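Local coordinates for protein transcriptional regulator, putative (Vibrio cholerae O1 biovar eltor str. N16961, PDB 3BJN) that probably acts as an IclR-type transcriptional repressor of allantoin and glyoxylate utilization operons, this chain being its C-terminal, GAF-like domain, at residues R66-Y76 against I105-E116; P35-Q45 against V57-L65. All blocks are in the same frame, centred on the assembly; numbering follows the deposited sequence.

Contact 1 of 2, residues R66-Y76 against I105-E116; sequences RGASSKVMLAY and IRRHGYAVSTSE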
loop_
_atom_site.group_PDB
_atom_site.type_symbol
_atom_site.label_atom_id
_atom_site.label_comp_id
_atom_site.label_asym_id
_atom_site.label_seq_id
_atom_site.Cartn_x
_atom_site.Cartn_y
_atom_site.Cartn_z
ATOM N N ARG A 66 -7.636 -2.473 -6.667
ATOM C CA ARG A 66 -6.444 -2.744 -7.466
ATOM C C ARG A 66 -5.174 -2.269 -6.761
ATOM O O ARG A 66 -5.209 -1.324 -5.973
ATOM C CB ARG A 66 -6.540 -2.067 -8.833
ATOM C CG ARG A 66 -7.771 -2.454 -9.671
ATOM C CD ARG A 66 -7.894 -3.950 -9.865
ATOM N NE ARG A 66 -9.093 -4.296 -10.635
ATOM C CZ ARG A 66 -9.660 -5.506 -10.668
ATOM N NH1 ARG A 66 -9.149 -6.519 -9.972
ATOM N NH2 ARG A 66 -10.749 -5.697 -11.398
ATOM N N GLY A 67 -4.063 -2.934 -7.072
ATOM C CA GLY A 67 -2.748 -2.479 -6.610
ATOM C C GLY A 67 -2.332 -3.111 -5.296
ATOM O O GLY A 67 -3.174 -3.518 -4.492
ATOM N N ALA A 68 -1.018 -3.141 -5.074
ATOM C CA ALA A 68 -0.442 -3.740 -3.863
ATOM C C ALA A 68 -1.006 -3.170 -2.564
ATOM O O ALA A 68 -1.255 -3.928 -1.651
ATOM C CB ALA A 68 1.075 -3.602 -3.889
ATOM N N SER A 69 -1.215 -1.852 -2.489
ATOM C CA SER A 69 -1.686 -1.224 -1.250
ATOM C C SER A 69 -3.092 -1.726 -0.911
ATOM O O SER A 69 -3.367 -2.104 0.238
ATOM C CB SER A 69 -1.769 0.303 -1.421
ATOM O OG SER A 69 -0.515 0.866 -1.729
ATOM N N SER A 70 -3.973 -1.718 -1.913
ATOM C CA SER A 70 -5.354 -2.218 -1.728
ATOM C C SER A 70 -5.334 -3.685 -1.310
ATOM O O SER A 70 -6.047 -4.076 -0.376
ATOM C CB SER A 70 -6.190 -2.096 -3.009
ATOM O OG SER A 70 -6.386 -0.738 -3.324
ATOM N N LYS A 71 -4.500 -4.488 -1.962
ATOM C CA LYS A 71 -4.495 -5.931 -1.702
ATOM C C LYS A 71 -3.926 -6.294 -0.320
ATOM O O LYS A 71 -4.372 -7.254 0.297
ATOM C CB LYS A 71 -3.755 -6.676 -2.808
ATOM C CG LYS A 71 -4.477 -6.687 -4.139
ATOM C CD LYS A 71 -3.663 -7.530 -5.094
ATOM C CE LYS A 71 -3.938 -7.206 -6.530
ATOM N NZ LYS A 71 -2.860 -7.816 -7.360
ATOM N N VAL A 72 -2.934 -5.536 0.157
ATOM C CA VAL A 72 -2.427 -5.700 1.528
ATOM C C VAL A 72 -3.505 -5.373 2.564
ATOM O O VAL A 72 -3.712 -6.130 3.530
ATOM C CB VAL A 72 -1.211 -4.784 1.758
ATOM C CG1 VAL A 72 -0.984 -4.549 3.251
ATOM C CG2 VAL A 72 -0.043 -5.421 1.116
HETATM N N MSE A 73 -4.228 -4.282 2.340
HETATM C CA MSE A 73 -5.233 -3.854 3.298
HETATM C C MSE A 73 -6.395 -4.838 3.301
HETATM O O MSE A 73 -6.862 -5.248 4.375
HETATM C CB MSE A 73 -5.660 -2.411 3.029
HETATM C CG MSE A 73 -4.488 -1.466 3.353
HETATM SE SE MSE A 73 -4.933 0.415 3.226
HETATM C CE MSE A 73 -5.682 0.443 1.559
ATOM N N LEU A 74 -6.823 -5.258 2.109
ATOM C CA LEU A 74 -7.891 -6.283 2.000
ATOM C C LEU A 74 -7.484 -7.606 2.673
ATOM O O LEU A 74 -8.313 -8.252 3.339
ATOM C CB LEU A 74 -8.276 -6.529 0.547
ATOM C CG LEU A 74 -9.022 -5.358 -0.105
ATOM C CD1 LEU A 74 -8.996 -5.563 -1.653
ATOM C CD2 LEU A 74 -10.466 -5.263 0.439
ATOM N N ALA A 75 -6.224 -8.006 2.510
ATOM C CA ALA A 75 -5.750 -9.276 3.104
ATOM C C ALA A 75 -5.717 -9.246 4.637
ATOM O O ALA A 75 -5.928 -10.281 5.292
ATOM C CB ALA A 75 -4.375 -9.655 2.574
ATOM N N TYR A 76 -5.435 -8.074 5.202
ATOM C CA TYR A 76 -5.188 -7.962 6.652
ATOM C C TYR A 76 -6.340 -7.422 7.492
ATOM O O TYR A 76 -6.329 -7.586 8.723
ATOM C CB TYR A 76 -3.911 -7.156 6.938
ATOM C CG TYR A 76 -2.647 -7.958 6.775
ATOM C CD1 TYR A 76 -2.017 -8.065 5.544
ATOM C CD2 TYR A 76 -2.088 -8.634 7.865
ATOM C CE1 TYR A 76 -0.829 -8.823 5.394
ATOM C CE2 TYR A 76 -0.923 -9.378 7.732
ATOM C CZ TYR A 76 -0.294 -9.464 6.504
ATOM O OH TYR A 76 0.866 -10.216 6.425
ATOM N N ILE A 105 -0.235 -13.208 0.338
ATOM C CA ILE A 105 0.150 -11.970 0.994
ATOM C C ILE A 105 0.421 -12.158 2.493
ATOM O O ILE A 105 1.443 -11.691 3.001
ATOM C CB ILE A 105 -0.914 -10.874 0.748
ATOM C CG1 ILE A 105 -0.920 -10.506 -0.738
ATOM C CG2 ILE A 105 -0.653 -9.663 1.650
ATOM C CD1 ILE A 105 -2.095 -9.640 -1.138
ATOM N N ARG A 106 -0.473 -12.863 3.190
ATOM C CA ARG A 106 -0.299 -13.093 4.628
ATOM C C ARG A 106 0.923 -13.962 4.947
ATOM O O ARG A 106 1.574 -13.769 5.976
ATOM C CB ARG A 106 -1.591 -13.660 5.241
ATOM C CG ARG A 106 -2.692 -12.608 5.249
ATOM C CD ARG A 106 -3.904 -13.053 6.007
ATOM N NE ARG A 106 -4.551 -14.182 5.356
ATOM C CZ ARG A 106 -5.726 -14.141 4.726
ATOM N NH1 ARG A 106 -6.431 -13.020 4.636
ATOM N NH2 ARG A 106 -6.208 -15.254 4.187
ATOM N N ARG A 107 1.267 -14.865 4.034
ATOM C CA ARG A 107 2.466 -15.711 4.151
ATOM C C ARG A 107 3.732 -14.851 4.011
ATOM O O ARG A 107 4.703 -15.007 4.767
ATOM C CB ARG A 107 2.418 -16.787 3.053
ATOM C CG ARG A 107 3.635 -17.694 2.880
ATOM C CD ARG A 107 3.502 -18.498 1.576
ATOM N NE ARG A 107 2.119 -18.935 1.360
ATOM C CZ ARG A 107 1.488 -18.930 0.183
ATOM N NH1 ARG A 107 0.231 -19.336 0.104
ATOM N NH2 ARG A 107 2.109 -18.526 -0.919
ATOM N N HIS A 108 3.721 -13.928 3.059
ATOM C CA HIS A 108 4.918 -13.109 2.780
ATOM C C HIS A 108 5.051 -11.859 3.661
ATOM O O HIS A 108 6.169 -11.385 3.937
ATOM C CB HIS A 108 4.927 -12.707 1.304
ATOM C CG HIS A 108 5.308 -13.823 0.388
ATOM N ND1 HIS A 108 4.387 -14.508 -0.374
ATOM C CD2 HIS A 108 6.504 -14.402 0.142
ATOM C CE1 HIS A 108 5.004 -15.445 -1.070
ATOM N NE2 HIS A 108 6.288 -15.405 -0.772
ATOM N N GLY A 109 3.898 -11.312 4.063
ATOM C CA GLY A 109 3.818 -10.065 4.824
ATOM C C GLY A 109 3.820 -8.796 3.979
ATOM O O GLY A 109 3.909 -7.673 4.499
ATOM N N TYR A 110 3.696 -8.960 2.659
ATOM C CA TYR A 110 3.637 -7.814 1.736
ATOM C C TYR A 110 2.973 -8.240 0.433
ATOM O O TYR A 110 2.830 -9.434 0.169
ATOM C CB TYR A 110 5.060 -7.307 1.433
ATOM C CG TYR A 110 5.927 -8.342 0.714
ATOM C CD1 TYR A 110 5.957 -8.401 -0.680
ATOM C CD2 TYR A 110 6.684 -9.259 1.434
ATOM C CE1 TYR A 110 6.735 -9.374 -1.350
ATOM C CE2 TYR A 110 7.460 -10.204 0.796
ATOM C CZ TYR A 110 7.472 -10.263 -0.593
ATOM O OH TYR A 110 8.235 -11.215 -1.229
ATOM N N ALA A 111 2.605 -7.254 -0.391
ATOM C CA ALA A 111 2.074 -7.520 -1.725
ATOM C C ALA A 111 2.904 -6.794 -2.768
ATOM O O ALA A 111 3.478 -5.735 -2.489
ATOM C CB ALA A 111 0.642 -7.057 -1.818
ATOM N N VAL A 112 2.916 -7.344 -3.979
ATOM C CA VAL A 112 3.579 -6.703 -5.121
ATOM C C VAL A 112 2.548 -6.670 -6.220
ATOM O O VAL A 112 1.787 -7.663 -6.414
ATOM C CB VAL A 112 4.828 -7.497 -5.604
ATOM C CG1 VAL A 112 5.492 -6.811 -6.799
ATOM C CG2 VAL A 112 5.837 -7.669 -4.472
ATOM N N SER A 113 2.482 -5.551 -6.947
ATOM C CA SER A 113 1.584 -5.442 -8.120
ATOM C C SER A 113 2.311 -4.726 -9.273
ATOM O O SER A 113 3.228 -3.931 -9.052
ATOM C CB SER A 113 0.329 -4.662 -7.767
ATOM O OG SER A 113 0.695 -3.360 -7.316
ATOM N N THR A 114 1.876 -4.998 -10.502
ATOM C CA THR A 114 2.461 -4.341 -11.672
ATOM C C THR A 114 1.371 -3.897 -12.645
ATOM O O THR A 114 0.563 -4.732 -13.106
ATOM C CB THR A 114 3.443 -5.284 -12.426
ATOM O OG1 THR A 114 2.772 -6.503 -12.776
ATOM C CG2 THR A 114 4.659 -5.603 -11.564
ATOM N N SER A 115 1.340 -2.591 -12.935
ATOM C CA SER A 115 0.482 -2.023 -13.956
ATOM C C SER A 115 -1.026 -2.244 -13.720
ATOM O O SER A 115 -1.793 -2.257 -14.684
ATOM C CB SER A 115 0.892 -2.534 -15.349
ATOM O OG SER A 115 2.194 -2.077 -15.707
ATOM N N GLU A 116 -1.443 -2.411 -12.462
ATOM C CA GLU A 116 -2.885 -2.623 -12.189
ATOM C C GLU A 116 -3.630 -1.308 -12.178
ATOM O O GLU A 116 -4.858 -1.282 -12.388
ATOM C CB GLU A 116 -3.124 -3.353 -10.866
ATOM C CG GLU A 116 -2.553 -4.762 -10.823
ATOM C CD GLU A 116 -2.916 -5.504 -9.565
ATOM O OE1 GLU A 116 -3.810 -5.017 -8.826
ATOM O OE2 GLU A 116 -2.323 -6.583 -9.316
HETATM O O HOH W 1 1.006 -12.450 7.985
#
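Helix 67-76 packs against the end of helix 96-108 and the edge strand 111-114, a helix-on-helix and helix-on-sheet contact inside the GAF-like C-terminal domain of this IclR-family regulator. Its axis runs 6.8 Å from that of the strand at 147°, an approach that small side chains, Ala68 and Ala111, make possible. Val72 and Ala111 are pressed together, CG2 to CB at only 3.4 Å, and Ala68 stands over the same methyl. Ile105 acts as a knob among Lys71, Val72, Ala75 and Tyr76: its CG2 branch meets Ala75 CB and the rim of the Tyr76 ring, while CD1 reaches back to the Lys71 backbone.

The start of the helix is held by polar groups. Ser113 OG lies between its own backbone N and carbonyl carbon (chi1 59°), pointing at the helix, and accepts the N-H of Ala68 (N to OG 2.8 Å). Glu116 reaches over with an extended chain. Its OE1 accepts the N-H of Gly67 (N to OE1 2.7 Å), met from above the carboxylate plane. Lys71 NZ comes to OE2 from the opposite direction as a salt-bridge partner, but it is modelled implausibly close and in one of two conformers, so the details are doubtful. The carboxylate would be expected to be favoured by the partial positive charge of the helix N-terminus. Glycine suits position 67 because its backbone angles would jam a CB against the preceding carbonyl.

At the other end, Arg106 lays CG over one face of the Tyr76 ring, toward its rim, then bends at chi3 (-66°) to give NH1 to Ala75 O at 2.9 Å, in the guanidinium plane and on a carbonyl lone pair. Gly109, just past helix 96-108, takes the positive phi that favours glycine; its CA touches Tyr76 OH at 3.4 Å, and a water links that hydroxyl to Arg106 O.

Contact 2 of 2, residues P35-Q45 against V57-L65; sequences PVGYRALCVSQ and VQGQSQPLL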
loop_
_atom_site.group_PDB
_atom_site.type_symbol
_atom_site.label_atom_id
_atom_site.label_comp_id
_atom_site.label_asym_id
_atom_site.label_seq_id
_atom_site.Cartn_x
_atom_site.Cartn_y
_atom_site.Cartn_z
ATOM N N PRO A 35 -7.232 2.707 4.954
ATOM C CA PRO A 35 -8.516 2.320 4.364
ATOM C C PRO A 35 -9.640 3.198 4.895
ATOM O O PRO A 35 -9.699 3.447 6.107
ATOM C CB PRO A 35 -8.667 0.862 4.800
ATOM C CG PRO A 35 -7.875 0.726 6.077
ATOM C CD PRO A 35 -6.801 1.794 6.050
ATOM N N VAL A 36 -10.498 3.690 4.001
ATOM C CA VAL A 36 -11.631 4.518 4.414
ATOM C C VAL A 36 -12.802 4.048 3.570
ATOM O O VAL A 36 -12.904 4.370 2.375
ATOM C CB VAL A 36 -11.373 6.029 4.161
ATOM C CG1 VAL A 36 -12.553 6.867 4.656
ATOM C CG2 VAL A 36 -10.055 6.468 4.857
ATOM N N GLY A 37 -13.656 3.257 4.197
ATOM C CA GLY A 37 -14.836 2.748 3.500
ATOM C C GLY A 37 -14.422 1.882 2.329
ATOM O O GLY A 37 -13.735 0.839 2.503
ATOM N N TYR A 38 -14.841 2.302 1.130
ATOM C CA TYR A 38 -14.544 1.538 -0.071
ATOM C C TYR A 38 -13.217 1.947 -0.726
ATOM O O TYR A 38 -12.909 1.465 -1.837
ATOM C CB TYR A 38 -15.665 1.737 -1.091
ATOM C CG TYR A 38 -16.985 1.138 -0.721
ATOM C CD1 TYR A 38 -17.083 -0.149 -0.173
ATOM C CD2 TYR A 38 -18.177 1.825 -0.977
ATOM C CE1 TYR A 38 -18.320 -0.720 0.120
ATOM C CE2 TYR A 38 -19.401 1.282 -0.694
ATOM C CZ TYR A 38 -19.496 -0.003 -0.151
ATOM O OH TYR A 38 -20.755 -0.502 0.094
ATOM N N ARG A 39 -12.471 2.871 -0.090
ATOM C CA ARG A 39 -11.325 3.524 -0.778
ATOM C C ARG A 39 -10.065 3.526 0.056
ATOM O O ARG A 39 -10.117 3.321 1.260
ATOM C CB ARG A 39 -11.672 4.963 -1.219
ATOM C CG ARG A 39 -13.004 5.014 -1.992
ATOM C CD ARG A 39 -13.335 6.408 -2.440
ATOM N NE ARG A 39 -12.446 6.895 -3.481
ATOM C CZ ARG A 39 -12.604 6.681 -4.791
ATOM N NH1 ARG A 39 -13.615 5.933 -5.257
ATOM N NH2 ARG A 39 -11.708 7.196 -5.649
ATOM N N ALA A 40 -8.940 3.694 -0.636
ATOM C CA ALA A 40 -7.609 3.771 -0.018
ATOM C C ALA A 40 -7.220 5.242 -0.091
ATOM O O ALA A 40 -7.081 5.799 -1.179
ATOM C CB ALA A 40 -6.624 2.911 -0.791
ATOM N N LEU A 41 -7.070 5.870 1.067
ATOM C CA LEU A 41 -6.705 7.278 1.114
ATOM C C LEU A 41 -5.180 7.443 1.244
ATOM O O LEU A 41 -4.561 6.829 2.105
ATOM C CB LEU A 41 -7.401 7.950 2.302
ATOM C CG LEU A 41 -6.975 9.389 2.566
ATOM C CD1 LEU A 41 -7.477 10.329 1.461
ATOM C CD2 LEU A 41 -7.492 9.852 3.919
ATOM N N CYS A 42 -4.593 8.288 0.410
ATOM C CA CYS A 42 -3.173 8.579 0.567
ATOM C C CYS A 42 -3.004 9.689 1.611
ATOM O O CYS A 42 -3.320 10.853 1.345
ATOM C CB CYS A 42 -2.580 8.971 -0.767
ATOM S SG CYS A 42 -0.814 9.301 -0.618
ATOM N N VAL A 43 -2.546 9.326 2.802
ATOM C CA VAL A 43 -2.475 10.279 3.907
ATOM C C VAL A 43 -1.177 11.092 3.903
ATOM O O VAL A 43 -1.159 12.292 4.239
ATOM C CB VAL A 43 -2.649 9.556 5.259
ATOM C CG1 VAL A 43 -2.355 10.472 6.439
ATOM C CG2 VAL A 43 -4.087 9.020 5.369
ATOM N N SER A 44 -0.088 10.445 3.502
ATOM C CA SER A 44 1.198 11.122 3.458
ATOM C C SER A 44 1.997 10.536 2.305
ATOM O O SER A 44 1.973 9.333 2.089
ATOM C CB SER A 44 1.949 10.938 4.771
ATOM O OG SER A 44 3.183 11.685 4.762
ATOM N N GLN A 45 2.673 11.402 1.551
ATOM C CA GLN A 45 3.401 10.944 0.375
ATOM C C GLN A 45 4.671 11.747 0.185
ATOM O O GLN A 45 4.653 12.976 0.353
ATOM C CB GLN A 45 2.528 11.125 -0.852
ATOM C CG GLN A 45 3.115 10.582 -2.150
ATOM C CD GLN A 45 2.201 10.869 -3.304
ATOM O OE1 GLN A 45 1.928 12.032 -3.607
ATOM N NE2 GLN A 45 1.677 9.830 -3.924
ATOM N N VAL A 57 -2.046 10.369 -5.038
ATOM C CA VAL A 57 -1.831 11.788 -4.741
ATOM C C VAL A 57 -2.224 12.010 -3.277
ATOM O O VAL A 57 -3.302 11.598 -2.856
ATOM C CB VAL A 57 -2.710 12.678 -5.660
ATOM C CG1 VAL A 57 -2.652 14.168 -5.234
ATOM C CG2 VAL A 57 -2.254 12.548 -7.126
ATOM N N GLN A 58 -1.351 12.660 -2.512
ATOM C CA GLN A 58 -1.663 12.979 -1.125
ATOM C C GLN A 58 -3.011 13.693 -0.999
ATOM O O GLN A 58 -3.297 14.649 -1.737
ATOM C CB GLN A 58 -0.559 13.836 -0.504
ATOM C CG GLN A 58 -0.676 13.910 0.996
ATOM C CD GLN A 58 0.510 14.588 1.645
ATOM O OE1 GLN A 58 1.654 14.143 1.524
ATOM N NE2 GLN A 58 0.236 15.658 2.370
ATOM N N GLY A 59 -3.835 13.215 -0.068
ATOM C CA GLY A 59 -5.164 13.808 0.175
ATOM C C GLY A 59 -6.254 13.302 -0.749
ATOM O O GLY A 59 -7.424 13.703 -0.616
ATOM N N GLN A 60 -5.876 12.447 -1.690
ATOM C CA GLN A 60 -6.849 11.814 -2.592
ATOM C C GLN A 60 -6.895 10.300 -2.361
ATOM O O GLN A 60 -5.945 9.704 -1.856
ATOM C CB GLN A 60 -6.535 12.136 -4.060
ATOM C CG GLN A 60 -6.559 13.653 -4.402
ATOM C CD GLN A 60 -7.878 14.362 -4.061
ATOM O OE1 GLN A 60 -8.983 13.872 -4.373
ATOM N NE2 GLN A 60 -7.767 15.541 -3.443
ATOM N N SER A 61 -8.027 9.701 -2.743
ATOM C CA SER A 61 -8.236 8.273 -2.568
ATOM C C SER A 61 -8.535 7.552 -3.886
ATOM O O SER A 61 -8.913 8.175 -4.892
ATOM C CB SER A 61 -9.381 8.015 -1.596
ATOM O OG SER A 61 -10.570 8.558 -2.119
ATOM N N GLN A 62 -8.317 6.242 -3.870
ATOM C CA GLN A 62 -8.539 5.335 -4.998
ATOM C C GLN A 62 -9.428 4.191 -4.516
ATOM O O GLN A 62 -9.356 3.832 -3.356
ATOM C CB GLN A 62 -7.199 4.730 -5.443
ATOM C CG GLN A 62 -6.271 5.694 -6.204
ATOM C CD GLN A 62 -6.734 5.943 -7.639
ATOM O OE1 GLN A 62 -6.986 5.003 -8.403
ATOM N NE2 GLN A 62 -6.847 7.215 -8.008
ATOM N N PRO A 63 -10.178 3.546 -5.418
ATOM C CA PRO A 63 -10.930 2.383 -4.939
ATOM C C PRO A 63 -10.025 1.313 -4.317
ATOM O O PRO A 63 -8.910 1.059 -4.801
ATOM C CB PRO A 63 -11.592 1.843 -6.225
ATOM C CG PRO A 63 -11.631 3.018 -7.152
ATOM C CD PRO A 63 -10.389 3.797 -6.855
ATOM N N LEU A 64 -10.517 0.692 -3.250
ATOM C CA LEU A 64 -9.816 -0.360 -2.540
ATOM C C LEU A 64 -10.069 -1.667 -3.273
ATOM O O LEU A 64 -10.995 -2.442 -2.944
ATOM C CB LEU A 64 -10.332 -0.389 -1.093
ATOM C CG LEU A 64 -9.472 -0.737 0.109
ATOM C CD1 LEU A 64 -8.097 -0.252 0.035
ATOM C CD2 LEU A 64 -10.204 -0.297 1.421
ATOM N N LEU A 65 -9.256 -1.902 -4.313
ATOM C CA LEU A 65 -9.528 -3.005 -5.239
ATOM C C LEU A 65 -8.279 -3.425 -5.993
ATOM O O LEU A 65 -7.929 -4.607 -5.973
ATOM C CB LEU A 65 -10.635 -2.624 -6.232
ATOM C CG LEU A 65 -10.993 -3.572 -7.396
ATOM C CD1 LEU A 65 -11.621 -4.823 -6.794
ATOM C CD2 LEU A 65 -11.945 -2.917 -8.375
HETATM O O HOH W 2 -4.882 6.656 -2.766
#
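One edge of the domain's antiparallel sheet is built here, with strand 61-63 pairing to strand 39-45. Ala40 and Gln62 form the hydrogen-bonded pair, Ala40 N giving to Gln62 O at 2.8 Å and Gln62 N returning to Ala40 O. The ladder continues outward through Leu64 N to Tyr38 O at one end and Cys42 N to Gln60 O at the other. Arg39 grips Ser61 side-on: Arg39 NE meets Ser61 OG at 2.9 Å in the guanidinium plane, and Arg39 NH2 reaches Ser61 O at 3.1 Å from above the carbonyl plane. The bend at chi3 (69°) turns the group back over the Gln62-Pro63 peptide.

In this six-stranded sheet, 39-45 lies between 61-63 and 29-36, joined to the latter by a type II' turn whose Gly37 takes positive phi easily. A type II turn, with Gly59 in its positive-phi corner, brings Val57-Gln60 against Cys42; Gly59 N donates to Cys42 O at 2.8 Å. Gln58 stretches along the strand and, in the conformer given, OE1 accepts the N-H of Gln45, beyond the classic bulge at Val43 and Ser44. Leu64 turns inward, CD1 on Ala40 CB at 3.6 Å and CD2 against Pro35 CB.

How the contacts relate
Contact 2 closes before contact 1 opens along the chain, and their centres lie 14 Å apart. Strand 61-63 leads almost directly into helix 67-76, with Leu64, Leu65 and Arg66 between them. The two contacts meet at Met73, modelled as selenomethionine, whose CE lies 3.5 Å from Ala40 CB; its approach to Leu64 is modelled too close to be reliable. Ser70 OG, bonded to Arg66 O, probably also accepts the N-H of Leu65 (N to OG 3.3 Å). Strands 61-63 and 111-114 are the two outermost of the sheet, so helix 67-76 bridges one edge to the other, its Ser69 OG bonding to Ser139 on strand 133-143 and Ser125 on strand 121-130.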